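Local structure of putative DNA-binding protein (Streptomyces coelicolor, 2EWT) at residues Q8-L13 / Q67-P71; I16-L22 / F61-P65. The protein probably binds DNA through its helix-turn-helix domain as BldD, a central regulator of aerial mycelium formation. All coordinates share one frame; numbering follows the deposited sequence.

Contact 1. Residues Q8-L13 / Q67-P71; sequences QLGAKL and QELLP
Leu9 and Lys12, one helical turn apart on helix 3-19, meet the chain end 67-71, which lies along the helix with CA atoms 5.4 Å apart at Leu9 and Pro71 and 5.2 Å at Lys12 and Leu69. Residues 67-69 keep helical angles; Leu70 then turns extended and carries Pro71 onto the helix, its CG 3.5 Å from the backbone N of Leu9. The branches of Leu69 reach helix 3-19, CD1 meeting Leu13 CD2 at 3.9 Å, the two side chains crossing at about a right angle. Here the C-terminal tail of the helix-turn-helix domain closes back on its first helix, and Leu55 of helix 52-62 touches Leu9, Leu69 and Leu70. The extended chain of Lys12 runs over the tail so that NZ bonds Leu70 O at 2.6 Å, tilted 34° from the carbonyl plane, with a long salt bridge to Pro71 OXT. Water links the same NZ to Glu68 O. A methionine in its place would probably leave Leu70 O without this donor and the terminal carboxylate without a nearby positive charge, and the tail less firmly tied. Another water joins Gln8 OE1 to Pro71 OXT, while Gln8 NE2 is held by Glu4.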
# COMPACT_ATOMS: atom_id res chain seq x y z
N GLN A 8 6.40 -11.40 2.68
CA GLN A 8 6.65 -10.69 3.93
C GLN A 8 5.46 -9.86 4.38
O GLN A 8 5.18 -9.76 5.58
CB GLN A 8 7.89 -9.81 3.80
CG GLN A 8 9.19 -10.61 3.81
CD GLN A 8 10.42 -9.74 3.69
OE1 GLN A 8 10.50 -8.67 4.29
NE2 GLN A 8 11.40 -10.21 2.91
N LEU A 9 4.75 -9.26 3.42
CA LEU A 9 3.58 -8.45 3.73
C LEU A 9 2.51 -9.38 4.31
O LEU A 9 1.85 -9.06 5.29
CB LEU A 9 3.05 -7.77 2.46
CG LEU A 9 1.71 -7.03 2.55
CD1 LEU A 9 1.82 -5.87 3.55
CD2 LEU A 9 1.32 -6.51 1.18
N GLY A 10 2.36 -10.55 3.68
CA GLY A 10 1.39 -11.52 4.15
C GLY A 10 1.70 -12.01 5.54
O GLY A 10 0.80 -12.22 6.35
N ALA A 11 2.99 -12.19 5.83
CA ALA A 11 3.43 -12.65 7.14
C ALA A 11 3.08 -11.64 8.23
O ALA A 11 2.67 -12.03 9.32
CB ALA A 11 4.94 -12.90 7.12
N LYS A 12 3.23 -10.35 7.93
CA LYS A 12 2.89 -9.33 8.91
C LYS A 12 1.38 -9.27 9.10
O LYS A 12 0.89 -9.03 10.20
CB LYS A 12 3.45 -7.97 8.50
CG LYS A 12 4.97 -7.92 8.61
CD LYS A 12 5.50 -6.50 8.76
CE LYS A 12 6.99 -6.53 9.08
NZ LYS A 12 7.60 -5.18 9.16
N LEU A 13 0.63 -9.49 8.02
CA LEU A 13 -0.83 -9.49 8.11
C LEU A 13 -1.26 -10.64 9.02
O LEU A 13 -2.17 -10.49 9.84
CB LEU A 13 -1.46 -9.66 6.72
CG LEU A 13 -1.64 -8.37 5.91
CD1 LEU A 13 -1.98 -8.71 4.46
CD2 LEU A 13 -2.74 -7.54 6.54
N GLN A 67 1.94 1.19 8.67
CA GLN A 67 3.36 0.94 8.84
C GLN A 67 3.67 -0.41 9.51
O GLN A 67 4.63 -1.08 9.14
CB GLN A 67 4.00 2.07 9.64
CG GLN A 67 5.52 2.04 9.64
CD GLN A 67 6.10 2.14 8.25
OE1 GLN A 67 5.82 3.09 7.51
NE2 GLN A 67 6.90 1.15 7.87
N GLU A 68 2.85 -0.79 10.49
CA GLU A 68 3.05 -2.05 11.19
C GLU A 68 2.94 -3.28 10.29
O GLU A 68 3.44 -4.35 10.62
CB GLU A 68 2.05 -2.19 12.35
CG GLU A 68 2.44 -1.44 13.61
CD GLU A 68 1.57 -1.84 14.79
OE1 GLU A 68 1.45 -3.05 15.06
OE2 GLU A 68 1.01 -0.94 15.46
N LEU A 69 2.27 -3.12 9.16
CA LEU A 69 2.08 -4.22 8.23
C LEU A 69 3.07 -4.24 7.06
O LEU A 69 3.12 -5.20 6.30
CB LEU A 69 0.65 -4.17 7.67
CG LEU A 69 -0.50 -4.22 8.69
CD1 LEU A 69 -1.82 -4.03 7.96
CD2 LEU A 69 -0.48 -5.56 9.43
N LEU A 70 3.86 -3.18 6.94
CA LEU A 70 4.83 -3.08 5.84
C LEU A 70 6.13 -3.83 6.09
O LEU A 70 6.75 -3.70 7.15
CB LEU A 70 5.14 -1.60 5.56
CG LEU A 70 4.00 -0.74 5.03
CD1 LEU A 70 4.49 0.68 4.78
CD2 LEU A 70 3.45 -1.34 3.74
N PRO A 71 6.57 -4.64 5.11
CA PRO A 71 7.82 -5.41 5.22
C PRO A 71 9.01 -4.52 5.52
O PRO A 71 8.96 -3.32 5.16
CB PRO A 71 7.94 -6.07 3.85
CG PRO A 71 6.51 -6.26 3.44
CD PRO A 71 5.88 -4.95 3.84
OXT PRO A 71 10.00 -5.02 6.10
O HOH W 1 9.51 -8.02 6.67
O HOH W 2 10.50 -3.53 8.23
O HOH W 3 6.22 -4.23 11.67

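Contact 2. Residues I16-L22 / F61-P65; sequences IRTQQGL and FYGVP
The ring of Tyr62 is the flat group at the centre: Leu22 CD1 reaches its edge near the ring plane, 4.3 Å from Tyr62 CE1, and also approaches the neighbouring ring at Phe61 CE2. Within the same segment, Phe61 CD2 lies 3.7 Å above one face of the Tyr62 ring, offset toward the rim. The side chain of Gln20 crosses that of Tyr62 at about a right angle, its amide plane 84° from the ring. Ile16 comes in obliquely at the root of the ring, where its CG2 branch, anti to the backbone N, meets Tyr62 CB at 3.6 Å; the same methyl touches Val64 CG1 at 4.2 Å. At the far end the aliphatic part of Arg17 runs beside the ring in the same direction, with CB 3.5 Å from Tyr62 OH. The Arg17 chain then bends at chi3 (66°) and carries the guanidinium away from the phenol. There NH1 donates to Leu22 O at 2.9 Å, a bent bond of 138° that ties the helix end to the following turn, and NE makes a salt bridge with Glu44. Gly63, with positive phi, ends helix 52-62 in a Schellman motif and turns the chain toward Val64. Tyr62 thus packs against the C-terminal end of helix 3-19, while Val27 of helix 24-30 touches Arg17, Phe61 and Tyr62, and Trp35 meets Phe61 edge-to-face.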
# COMPACT_ATOMS: atom_id res chain seq x y z
N ILE A 16 -0.19 -9.81 12.83
CA ILE A 16 -1.10 -8.85 13.46
C ILE A 16 -2.46 -9.48 13.77
O ILE A 16 -3.04 -9.23 14.83
CB ILE A 16 -1.28 -7.59 12.57
CG1 ILE A 16 -0.11 -6.64 12.79
CG2 ILE A 16 -2.59 -6.89 12.91
CD1 ILE A 16 1.25 -7.24 12.49
N ARG A 17 -2.97 -10.30 12.86
CA ARG A 17 -4.26 -10.97 13.08
C ARG A 17 -4.20 -11.87 14.31
O ARG A 17 -5.01 -11.73 15.23
CB ARG A 17 -4.64 -11.82 11.87
CG ARG A 17 -5.81 -12.75 12.14
CD ARG A 17 -6.25 -13.50 10.89
NE ARG A 17 -5.25 -14.43 10.38
CZ ARG A 17 -4.91 -15.58 10.97
NH1 ARG A 17 -5.48 -15.95 12.11
NH2 ARG A 17 -4.01 -16.37 10.39
N THR A 18 -3.24 -12.79 14.31
CA THR A 18 -3.08 -13.73 15.41
C THR A 18 -2.75 -13.03 16.72
O THR A 18 -3.22 -13.43 17.79
CB THR A 18 -1.96 -14.76 15.11
OG1 THR A 18 -0.74 -14.07 14.82
CG2 THR A 18 -2.35 -15.63 13.91
N GLN A 19 -1.96 -11.96 16.64
CA GLN A 19 -1.56 -11.20 17.82
C GLN A 19 -2.74 -10.71 18.64
O GLN A 19 -2.64 -10.60 19.87
CB GLN A 19 -0.68 -10.02 17.42
CG GLN A 19 0.79 -10.37 17.31
CD GLN A 19 1.63 -9.19 16.88
OE1 GLN A 19 1.41 -8.06 17.31
NE2 GLN A 19 2.61 -9.46 16.02
N GLN A 20 -3.85 -10.39 17.98
CA GLN A 20 -5.02 -9.92 18.71
C GLN A 20 -6.04 -11.02 18.92
O GLN A 20 -7.23 -10.76 19.11
CB GLN A 20 -5.64 -8.72 18.00
CG GLN A 20 -6.14 -8.98 16.60
CD GLN A 20 -6.46 -7.69 15.88
OE1 GLN A 20 -5.56 -6.93 15.52
NE2 GLN A 20 -7.74 -7.43 15.67
N GLY A 21 -5.57 -12.26 18.86
CA GLY A 21 -6.41 -13.42 19.09
C GLY A 21 -7.51 -13.78 18.11
O GLY A 21 -8.49 -14.42 18.49
N LEU A 22 -7.35 -13.40 16.85
CA LEU A 22 -8.36 -13.72 15.84
C LEU A 22 -7.90 -14.82 14.89
O LEU A 22 -6.76 -14.82 14.43
CB LEU A 22 -8.68 -12.47 15.01
CG LEU A 22 -9.41 -11.31 15.68
CD1 LEU A 22 -9.53 -10.15 14.70
CD2 LEU A 22 -10.79 -11.76 16.14
N PHE A 61 -9.17 -2.20 10.19
CA PHE A 61 -9.91 -3.31 10.79
C PHE A 61 -9.16 -3.88 11.99
O PHE A 61 -9.75 -4.10 13.05
CB PHE A 61 -10.13 -4.41 9.76
CG PHE A 61 -10.76 -5.66 10.33
CD1 PHE A 61 -12.09 -5.65 10.72
CD2 PHE A 61 -10.01 -6.82 10.48
CE1 PHE A 61 -12.68 -6.80 11.27
CE2 PHE A 61 -10.59 -7.97 11.03
CZ PHE A 61 -11.92 -7.95 11.43
N TYR A 62 -7.86 -4.11 11.83
CA TYR A 62 -7.04 -4.65 12.90
C TYR A 62 -6.67 -3.62 13.95
O TYR A 62 -6.15 -3.96 15.01
CB TYR A 62 -5.78 -5.29 12.32
CG TYR A 62 -6.05 -6.59 11.58
CD1 TYR A 62 -6.77 -7.62 12.19
CD2 TYR A 62 -5.58 -6.79 10.29
CE1 TYR A 62 -7.01 -8.82 11.53
CE2 TYR A 62 -5.82 -8.00 9.61
CZ TYR A 62 -6.54 -9.01 10.24
OH TYR A 62 -6.77 -10.19 9.58
N GLY A 63 -6.95 -2.35 13.66
CA GLY A 63 -6.65 -1.29 14.61
C GLY A 63 -5.18 -0.96 14.74
O GLY A 63 -4.72 -0.56 15.82
N VAL A 64 -4.43 -1.12 13.66
CA VAL A 64 -3.00 -0.83 13.66
C VAL A 64 -2.64 0.09 12.50
O VAL A 64 -3.35 0.15 11.50
CB VAL A 64 -2.16 -2.11 13.53
CG1 VAL A 64 -2.50 -3.09 14.64
CG2 VAL A 64 -2.39 -2.75 12.17
N PRO A 65 -1.52 0.83 12.63
CA PRO A 65 -1.09 1.73 11.55
C PRO A 65 -0.61 0.90 10.37
O PRO A 65 -0.09 -0.20 10.56
CB PRO A 65 0.05 2.52 12.20
CG PRO A 65 -0.30 2.49 13.66
CD PRO A 65 -0.74 1.07 13.85

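How the contacts relate
Contacts 1 and 2 lie about 11 Å apart, centre to centre, and share helix 3-19: contact 1 uses its middle, contact 2 its C-terminal end. Along the chain the order is 8-13, 16-22, 61-65 and 67-71, so the pair 16-22 / 61-65 falls between the two halves of the other. They join directly where Leu69 CD2 packs 3.5 Å from Ile16 CG1 and Leu69 CG lies 4.2 Å from Val64 CG2. Helix 3-19 is therefore held along successive turns by the end of helix 52-62 and the tail that follows it, bringing the beginning and end of this all-helical helix-turn-helix domain together.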